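Long-range contact in quinone oxidoreductase (Coxiella burnetii, PDB 3TQH), which binds NADPH and probably reduces quinones as a member of the medium-chain dehydrogenase/reductase superfamily: residues 73-77 and 131-136. Residues are numbered along the deposited sequence; the frame is centred on the assembly and turned at random.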
loop_
_atom_site.group_PDB
_atom_site.type_symbol
_atom_site.label_atom_id
_atom_site.label_comp_id
_atom_site.label_asym_id
_atom_site.label_seq_id
_atom_site.Cartn_x
_atom_site.Cartn_y
_atom_site.Cartn_z
ATOM N N TYR A 73 5.118 -7.820 -0.300
ATOM C CA TYR A 73 5.571 -7.461 1.043
ATOM C C TYR A 73 4.511 -7.711 2.125
ATOM O O TYR A 73 4.864 -7.938 3.275
ATOM C CB TYR A 73 5.971 -5.983 1.090
ATOM C CG TYR A 73 7.123 -5.584 0.186
ATOM C CD1 TYR A 73 8.395 -6.132 0.346
ATOM C CD2 TYR A 73 6.951 -4.623 -0.804
ATOM C CE1 TYR A 73 9.454 -5.747 -0.479
ATOM C CE2 TYR A 73 8.000 -4.229 -1.623
ATOM C CZ TYR A 73 9.243 -4.790 -1.460
ATOM O OH TYR A 73 10.272 -4.386 -2.289
ATOM N N ASP A 74 3.231 -7.649 1.756
ATOM C CA ASP A 74 2.125 -7.738 2.701
ATOM C C ASP A 74 1.711 -9.187 2.867
ATOM O O ASP A 74 1.532 -9.893 1.869
ATOM C CB ASP A 74 0.901 -6.983 2.174
ATOM C CG ASP A 74 1.024 -5.474 2.278
ATOM O OD1 ASP A 74 2.040 -4.970 2.814
ATOM O OD2 ASP A 74 0.076 -4.786 1.822
ATOM N N PHE A 75 1.525 -9.628 4.110
ATOM C CA PHE A 75 1.121 -11.008 4.343
ATOM C C PHE A 75 0.312 -11.202 5.613
ATOM O O PHE A 75 0.309 -10.373 6.518
ATOM C CB PHE A 75 2.347 -11.929 4.401
ATOM C CG PHE A 75 3.024 -11.940 5.741
ATOM C CD1 PHE A 75 4.035 -11.033 6.030
ATOM C CD2 PHE A 75 2.630 -12.836 6.724
ATOM C CE1 PHE A 75 4.649 -11.039 7.271
ATOM C CE2 PHE A 75 3.228 -12.842 7.961
ATOM C CZ PHE A 75 4.240 -11.945 8.239
ATOM N N SER A 76 -0.322 -12.360 5.669
ATOM C CA SER A 76 -1.160 -12.772 6.770
ATOM C C SER A 76 -0.975 -14.286 6.879
ATOM O O SER A 76 -0.891 -14.968 5.859
ATOM C CB SER A 76 -2.604 -12.420 6.427
ATOM O OG SER A 76 -3.448 -12.570 7.537
ATOM N N GLY A 77 -0.883 -14.812 8.098
ATOM C CA GLY A 77 -0.652 -16.251 8.277
ATOM C C GLY A 77 -0.377 -16.753 9.687
ATOM O O GLY A 77 -0.615 -16.056 10.672
ATOM N N ALA A 131 -6.483 -8.955 6.814
ATOM C CA ALA A 131 -5.214 -8.695 7.491
ATOM C C ALA A 131 -4.048 -8.492 6.517
ATOM O O ALA A 131 -3.164 -7.685 6.781
ATOM C CB ALA A 131 -4.893 -9.811 8.477
ATOM N N ALA A 132 -4.042 -9.228 5.406
ATOM C CA ALA A 132 -2.959 -9.135 4.421
ATOM C C ALA A 132 -3.125 -7.923 3.513
ATOM O O ALA A 132 -2.167 -7.466 2.910
ATOM C CB ALA A 132 -2.889 -10.408 3.580
ATOM N N SER A 133 -4.344 -7.407 3.416
ATOM C CA SER A 133 -4.640 -6.266 2.550
ATOM C C SER A 133 -4.348 -4.920 3.209
ATOM O O SER A 133 -4.298 -3.893 2.532
ATOM C CB SER A 133 -6.101 -6.321 2.106
ATOM O OG SER A 133 -6.334 -7.453 1.278
ATOM N N LEU A 134 -4.135 -4.933 4.517
ATOM C CA LEU A 134 -4.067 -3.709 5.310
ATOM C C LEU A 134 -2.681 -3.046 5.456
ATOM O O LEU A 134 -2.591 -1.827 5.343
ATOM C CB LEU A 134 -4.660 -3.977 6.700
ATOM C CG LEU A 134 -4.940 -2.778 7.607
ATOM C CD1 LEU A 134 -5.923 -1.800 6.974
ATOM C CD2 LEU A 134 -5.452 -3.265 8.950
ATOM N N PRO A 135 -1.610 -3.821 5.730
ATOM C CA PRO A 135 -0.356 -3.200 6.184
ATOM C C PRO A 135 0.224 -2.072 5.317
ATOM O O PRO A 135 0.364 -0.954 5.808
ATOM C CB PRO A 135 0.608 -4.389 6.255
ATOM C CG PRO A 135 -0.261 -5.529 6.564
ATOM C CD PRO A 135 -1.505 -5.290 5.766
ATOM N N THR A 136 0.545 -2.340 4.052
ATOM C CA THR A 136 1.155 -1.307 3.213
ATOM C C THR A 136 0.190 -0.143 2.965
ATOM O O THR A 136 0.517 1.005 3.266
ATOM C CB THR A 136 1.682 -1.862 1.863
ATOM O OG1 THR A 136 2.840 -2.673 2.100
ATOM C CG2 THR A 136 2.064 -0.715 0.922
HETATM O O HOH W 1 -1.797 -2.931 1.329
#
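Asp74 and Thr136 meet across this interface with their side chains at about a right angle, and a single carboxylate grips both the hydroxyl and the backbone amide of the threonine. The hydroxyl OG1 of Thr136 donates to OD1 of Asp74 over 2.5 Å, reaching the oxygen on its syn side, 25° out of the carboxylate plane. Thr136 N adds two weak bonds, to OD1 and OD2 of Asp74, of which the one to OD2 is the straighter at 152°. Because OG1 lies anti to the carbonyl carbon of Thr136 (chi1 -71°), it stands beside that residue's own N, and one acid can serve both donors. A water donates to Asp74 OD2 at 2.7 Å and to Ser133 O, bridging the carboxylate to the Ser133 carbonyl. Pro135 closes in alongside, its CB 3.8 Å from Asp74 OD1.

Strand 74-82, from the GroES-like part of this medium-chain reductase fold, packs here against helices 128-133 and 135-147, the latter carrying Thr136 to the cofactor. Two residues further along the strand, the contact turns small and mostly apolar: Ser76 CB packs 3.5 Å from Ala132 CB, and Ser76 OG brushes Ala131 CB while hydrogen-bonding to Phe128 O, one helical turn earlier. Ala132 O, 3.2 Å from Asp74 CB, accepts a hydrogen bond from Ser44. Beyond them, Thr136 touches the bound NADPH, and its OG1 makes a weak hydrogen bond with NZ of Lys268, itself an NADPH-binding residue.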